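Side-chain contacts in prophenoloxidase b (Marsupenaeus japonicus, PDB 3WKY), which is a type 3 copper protein with a dicopper-dioxygen cluster, and probably acts as an oxidoreductase that hydroxylates monophenols and oxidises o-diphenols once activated: residues S92-V95 and L96-V99; K510-E513 and E514-M518. All coordinates share one frame; numbering follows the deposited sequence.

Interaction 1 (S92-V95 and L96-V99); sequences SLNV and LKDV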
ATOM      1  N   SER A  92       8.609 -61.435  17.531  1.00 35.06           N
ATOM      2  CA  SER A  92       9.914 -61.784  16.975  1.00 31.44           C
ATOM      3  C   SER A  92      10.155 -61.121  15.626  1.00 32.02           C
ATOM      4  O   SER A  92       9.225 -60.612  15.007  1.00 37.82           O
ATOM      5  CB  SER A  92      10.031 -63.302  16.804  1.00 42.56           C
ATOM      6  OG  SER A  92       9.193 -63.755  15.749  1.00 37.39           O
ATOM      7  N   LEU A  93      11.403 -61.154  15.164  1.00 31.69           N
ATOM      8  CA  LEU A  93      11.730 -60.618  13.849  1.00 35.60           C
ATOM      9  C   LEU A  93      11.073 -61.401  12.709  1.00 39.34           C
ATOM     10  O   LEU A  93      10.730 -60.826  11.675  1.00 36.83           O
ATOM     11  CB  LEU A  93      13.241 -60.531  13.657  1.00 34.33           C
ATOM     12  CG  LEU A  93      13.931 -59.564  14.624  1.00 39.16           C
ATOM     13  CD1 LEU A  93      15.426 -59.497  14.366  1.00 35.69           C
ATOM     14  CD2 LEU A  93      13.298 -58.170  14.532  1.00 36.93           C
ATOM     15  N   ASN A  94      10.891 -62.706  12.893  1.00 42.42           N
ATOM     16  CA  ASN A  94      10.169 -63.508  11.906  1.00 46.95           C
ATOM     17  C   ASN A  94       8.715 -63.061  11.789  1.00 37.92           C
ATOM     18  O   ASN A  94       8.185 -62.910  10.690  1.00 42.12           O
ATOM     19  CB  ASN A  94      10.247 -65.004  12.243  1.00 46.97           C
ATOM     20  CG  ASN A  94      11.593 -65.613  11.884  1.00 51.42           C
ATOM     21  OD1 ASN A  94      12.132 -65.363  10.806  1.00 61.66           O
ATOM     22  ND2 ASN A  94      12.146 -66.411  12.793  1.00 62.99           N
ATOM     23  N   VAL A  95       8.074 -62.848  12.933  1.00 33.80           N
ATOM     24  CA  VAL A  95       6.708 -62.346  12.954  1.00 32.44           C
ATOM     25  C   VAL A  95       6.624 -60.919  12.392  1.00 41.44           C
ATOM     26  O   VAL A  95       5.685 -60.581  11.664  1.00 35.90           O
ATOM     27  CB  VAL A  95       6.123 -62.404  14.374  1.00 41.65           C
ATOM     28  CG1 VAL A  95       4.817 -61.639  14.450  1.00 38.35           C
ATOM     29  CG2 VAL A  95       5.920 -63.857  14.803  1.00 43.71           C
ATOM     30  N   LEU A  96       7.610 -60.086  12.720  1.00 39.37           N
ATOM     31  CA  LEU A  96       7.673 -58.738  12.151  1.00 37.79           C
ATOM     32  C   LEU A  96       7.706 -58.811  10.625  1.00 35.59           C
ATOM     33  O   LEU A  96       6.933 -58.135   9.946  1.00 35.86           O
ATOM     34  CB  LEU A  96       8.895 -57.977  12.682  1.00 33.86           C
ATOM     35  CG  LEU A  96       9.314 -56.697  11.952  1.00 36.19           C
ATOM     36  CD1 LEU A  96       8.168 -55.722  11.884  1.00 32.45           C
ATOM     37  CD2 LEU A  96      10.515 -56.057  12.642  1.00 34.59           C
ATOM     38  N   LYS A  97       8.595 -59.647  10.100  1.00 31.13           N
ATOM     39  CA  LYS A  97       8.717 -59.865   8.666  1.00 36.45           C
ATOM     40  C   LYS A  97       7.386 -60.298   8.032  1.00 40.10           C
ATOM     41  O   LYS A  97       7.020 -59.830   6.952  1.00 35.17           O
ATOM     42  CB  LYS A  97       9.805 -60.908   8.406  1.00 38.78           C
ATOM     43  CG  LYS A  97       9.965 -61.328   6.953  1.00 50.48           C
ATOM     44  CD  LYS A  97      10.953 -62.495   6.818  1.00 64.21           C
ATOM     45  CE  LYS A  97      10.269 -63.862   6.939  1.00 63.45           C
ATOM     46  NZ  LYS A  97       9.702 -64.146   8.293  1.00 59.47           N
ATOM     47  N   ASP A  98       6.657 -61.174   8.719  1.00 42.97           N
ATOM     48  CA  ASP A  98       5.361 -61.639   8.228  1.00 43.57           C
ATOM     49  C   ASP A  98       4.310 -60.531   8.227  1.00 39.61           C
ATOM     50  O   ASP A  98       3.523 -60.414   7.287  1.00 33.23           O
ATOM     51  CB  ASP A  98       4.845 -62.812   9.067  1.00 41.93           C
ATOM     52  CG  ASP A  98       5.705 -64.057   8.931  1.00 45.43           C
ATOM     53  OD1 ASP A  98       6.504 -64.144   7.969  1.00 45.30           O
ATOM     54  OD2 ASP A  98       5.570 -64.954   9.794  1.00 47.01           O
ATOM     55  N   VAL A  99       4.280 -59.738   9.294  1.00 35.97           N
ATOM     56  CA  VAL A  99       3.316 -58.642   9.393  1.00 35.07           C
ATOM     57  C   VAL A  99       3.575 -57.592   8.309  1.00 33.89           C
ATOM     58  O   VAL A  99       2.641 -57.102   7.670  1.00 35.78           O
ATOM     59  CB  VAL A  99       3.326 -58.000  10.795  1.00 42.54           C
ATOM     60  CG1 VAL A  99       2.561 -56.684  10.794  1.00 38.70           C
ATOM     61  CG2 VAL A  99       2.736 -58.958  11.817  1.00 38.47           C
TER
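Lys-97 folds back over the backbone of Asn-94 in the first turn of helix 93-103, in the all-alpha hemocyanin domain. The turn starts with an N-cap: Ser-92 OG accepts from Val-95 N at 3.2 Å, a nearly straight bond (167° at the hydrogen), while Ser-92 O takes Leu-96 N as the regular i to i+4 bonds begin. Along Lys-97, CB lies against the carbonyl oxygens Leu-93 O and Asn-94 O, each 3.4 Å away. CG is anti to the backbone N and CD continues the extended course; the chain bends at chi3 (89°) and again at chi4, and these bends turn CE and the ammonium back toward the preceding turn. There NZ makes a weak hydrogen bond to Asn-94 O at 3.1 Å, an oxygen that also accepts Asp-98 N, so one carbonyl serves two donors. The Asn-94 side chain runs alongside the lysine, pointing the same way. On the other flank NZ forms a salt bridge with Asp-98, which probably offsets the closeness of that carboxylate to Asn-94 O. The apolar side of the turn is made differently: Leu-93 CD2 meets Leu-96 CD2 at 4.0 Å, the two side chains lying side by side, and Leu-96 and Val-99 pack on Phe-87 of helix 74-89. Leu-96 also touches Leu-11 of helix 9-12, so this face joins three helices. In the Lys-97 to Asp-98 bridge, NZ stands 3.2 Å from OD1 and approaches from above the carboxylate plane, 50° out of it.

Interaction 2 (K510-E513 and E514-M518); sequences KFDE and EGVKM. With EDO (1,2-ethanediol), chain N.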
ATOM      1  N   LYS A 510      35.326 -16.532  11.982  1.00 19.69           N
ATOM      2  CA  LYS A 510      35.863 -15.424  12.754  1.00 19.26           C
ATOM      3  C   LYS A 510      35.218 -14.089  12.358  1.00 20.95           C
ATOM      4  O   LYS A 510      34.971 -13.227  13.214  1.00 20.56           O
ATOM      5  CB  LYS A 510      37.392 -15.364  12.597  1.00 20.61           C
ATOM      6  CG  LYS A 510      38.056 -14.294  13.448  1.00 27.90           C
ATOM      7  CD  LYS A 510      39.572 -14.502  13.516  1.00 28.00           C
ATOM      8  CE  LYS A 510      40.237 -13.467  14.426  1.00 33.51           C
ATOM      9  NZ  LYS A 510      41.712 -13.678  14.505  1.00 37.71           N
ATOM     10  N   PHE A 511      34.929 -13.936  11.068  1.00 19.54           N
ATOM     11  CA  PHE A 511      34.420 -12.673  10.537  1.00 16.72           C
ATOM     12  C   PHE A 511      33.011 -12.810   9.977  1.00 18.19           C
ATOM     13  O   PHE A 511      32.659 -13.859   9.428  1.00 20.66           O
ATOM     14  CB  PHE A 511      35.350 -12.160   9.434  1.00 18.55           C
ATOM     15  CG  PHE A 511      36.778 -12.013   9.884  1.00 24.24           C
ATOM     16  CD1 PHE A 511      37.196 -10.864  10.541  1.00 24.52           C
ATOM     17  CD2 PHE A 511      37.691 -13.035   9.673  1.00 22.54           C
ATOM     18  CE1 PHE A 511      38.518 -10.734  10.968  1.00 29.30           C
ATOM     19  CE2 PHE A 511      39.004 -12.912  10.101  1.00 26.78           C
ATOM     20  CZ  PHE A 511      39.415 -11.762  10.747  1.00 27.20           C
ATOM     21  N   ASP A 512      32.219 -11.752  10.112  1.00 18.46           N
ATOM     22  CA  ASP A 512      30.893 -11.728   9.475  1.00 19.68           C
ATOM     23  C   ASP A 512      30.976 -11.366   7.991  1.00 22.49           C
ATOM     24  O   ASP A 512      32.067 -11.279   7.426  1.00 23.62           O
ATOM     25  CB  ASP A 512      29.925 -10.804  10.225  1.00 25.78           C
ATOM     26  CG  ASP A 512      30.331  -9.332  10.170  1.00 24.97           C
ATOM     27  OD1 ASP A 512      31.106  -8.925   9.276  1.00 22.58           O
ATOM     28  OD2 ASP A 512      29.841  -8.569  11.025  1.00 28.18           O
ATOM     29  N   GLU A 513      29.825 -11.124   7.366  1.00 19.15           N
ATOM     30  CA  GLU A 513      29.772 -10.856   5.934  1.00 22.72           C
ATOM     31  C   GLU A 513      30.350  -9.480   5.577  1.00 24.30           C
ATOM     32  O   GLU A 513      30.651  -9.197   4.415  1.00 23.89           O
ATOM     33  CB  GLU A 513      28.324 -10.993   5.432  1.00 21.12           C
ATOM     34  CG  GLU A 513      27.350  -9.953   5.984  1.00 26.66           C
ATOM     35  CD  GLU A 513      26.757 -10.319   7.337  1.00 29.11           C
ATOM     36  OE1 GLU A 513      27.300 -11.202   8.040  1.00 29.25           O
ATOM     37  OE2 GLU A 513      25.726  -9.717   7.700  1.00 34.51           O
ATOM     38  N   GLU A 514      30.525  -8.631   6.581  1.00 19.26           N
ATOM     39  CA  GLU A 514      31.064  -7.297   6.351  1.00 22.18           C
ATOM     40  C   GLU A 514      32.568  -7.255   6.601  1.00 25.96           C
ATOM     41  O   GLU A 514      33.198  -6.204   6.435  1.00 24.21           O
ATOM     42  CB  GLU A 514      30.345  -6.276   7.236  1.00 21.22           C
ATOM     43  CG  GLU A 514      28.870  -6.074   6.845  1.00 26.96           C
ATOM     44  CD  GLU A 514      28.139  -5.092   7.745  1.00 37.70           C
ATOM     45  OE1 GLU A 514      28.765  -4.523   8.665  1.00 33.43           O
ATOM     46  OE2 GLU A 514      26.926  -4.894   7.535  1.00 41.89           O
ATOM     47  N   GLY A 515      33.135  -8.391   7.007  1.00 24.17           N
ATOM     48  CA  GLY A 515      34.561  -8.467   7.301  1.00 21.69           C
ATOM     49  C   GLY A 515      34.903  -7.995   8.706  1.00 23.77           C
ATOM     50  O   GLY A 515      36.073  -7.749   9.036  1.00 28.35           O
ATOM     51  N   VAL A 516      33.880  -7.858   9.541  1.00 24.04           N
ATOM     52  CA  VAL A 516      34.070  -7.392  10.912  1.00 20.49           C
ATOM     53  C   VAL A 516      34.231  -8.603  11.833  1.00 25.04           C
ATOM     54  O   VAL A 516      33.569  -9.618  11.624  1.00 21.38           O
ATOM     55  CB  VAL A 516      32.858  -6.551  11.357  1.00 27.52           C
ATOM     56  CG1 VAL A 516      32.941  -6.192  12.836  1.00 30.16           C
ATOM     57  CG2 VAL A 516      32.752  -5.285  10.504  1.00 29.65           C
ATOM     58  N   LYS A 517      35.118  -8.520  12.826  1.00 23.65           N
ATOM     59  CA  LYS A 517      35.267  -9.603  13.797  0.56 22.20           C
ATOM     60  C   LYS A 517      34.003  -9.772  14.618  1.00 23.37           C
ATOM     61  O   LYS A 517      33.523  -8.824  15.240  1.00 26.33           O
ATOM     62  CB  LYS A 517      36.437  -9.339  14.744  0.56 26.96           C
ATOM     63  CG  LYS A 517      37.776  -9.781  14.210  0.56 30.66           C
ATOM     64  CD  LYS A 517      38.807  -9.845  15.338  0.56 35.30           C
ATOM     65  CE  LYS A 517      40.043  -9.042  14.997  0.56 35.91           C
ATOM     66  NZ  LYS A 517      39.678  -7.690  14.487  0.56 28.58           N
ATOM     67  N   MET A 518      33.451 -10.978  14.619  1.00 22.36           N
ATOM     68  CA  MET A 518      32.255 -11.216  15.406  1.00 22.18           C
ATOM     69  C   MET A 518      32.584 -11.251  16.896  1.00 22.94           C
ATOM     70  O   MET A 518      33.553 -11.896  17.314  1.00 22.89           O
ATOM     71  CB  MET A 518      31.554 -12.491  14.938  1.00 18.72           C
ATOM     72  CG  MET A 518      30.865 -12.302  13.588  1.00 20.93           C
ATOM     73  SD  MET A 518      29.712 -13.637  13.229  1.00 23.41           S
ATOM     74  CE  MET A 518      30.802 -14.884  12.528  1.00 20.68           C
TER
HETATM   75  C1  EDO N 712      39.781 -10.509   7.091  1.00 37.33           C
HETATM   76  O1  EDO N 712      39.766 -11.328   5.907  1.00 49.81           O
HETATM   77  C2  EDO N 712      38.350 -10.068   7.394  1.00 35.54           C
HETATM   78  O2  EDO N 712      38.249  -8.636   7.444  1.00 37.12           O
HETATM   79  O   HOH W   1      35.343 -13.353  15.911  1.00 21.99           O
HETATM   80  O   HOH W   2      29.127  -6.165  10.994  1.00 33.77           O
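A tight hairpin-like loop following strand 501-509 of the ig-like domain turns through a type I beta turn from Asp-512 to Gly-515, and Asp-512 ties its two arms together. Its CG sits between the backbone N and the carbonyl carbon (chi1 66°), which brings OD1 over the turn. There OD1 accepts Glu-514 N at 2.8 Å and Val-516 N at 3.0 Å, the two donors coming from opposite faces of the carboxylate plane. Water 2 links OD2 to Glu-514 OE1, bridging two like charges. An alanine in place of Asp-512 would probably deprive the amides of Glu-514 and Val-516 of their shared acceptor, leaving the reversal held by its backbone bonds alone. The backbone supplies the closing bonds: Gly-515 N to Asp-512 O, Asp-512 N to Val-516 O at 2.9 Å, and Met-518 N to Lys-510 O at 3.1 Å. Beside them, Phe-511 lies alongside Lys-517, whose CG approaches ring atom CE1 obliquely at 3.5 Å. Lys-510 CG lies over one ring face, offset toward the rim, while ethanediol C2, probably from the crystallisation liquor, is centred over the opposite face, 3.4 Å above the plane. The lysine tips diverge in their pairing: Lys-510 NZ forms a salt bridge with Glu-659, and, in one of its two modelled conformers, Lys-517 NZ hydrogen-bonds to Ser-641 O of the second subunit. With one backbone bridge, Phe-511 to Lys-517, and Asp-512 OD1 binding the amide two residues on, the loop combines a hairpin-like reversal with the Asx turn.

Overall arrangement
Both contacts are local and lie at the surface, but on opposite sides of the chain's centre, with their own centres about 56 Å apart and their nearest atoms about 46 Å apart. They hold no element in common: interaction 1 belongs to a helix start in the all-alpha domain, interaction 2 to a loop of the ig-like domain. Each uses a side-chain oxygen to receive backbone N-H groups, one donor for the serine hydroxyl and two for the aspartate. Interaction 1 adds a lysine-aspartate pair and apolar packing within its own chain, whereas interaction 2 has bridging waters, an aromatic ring and direct contact with the second subunit.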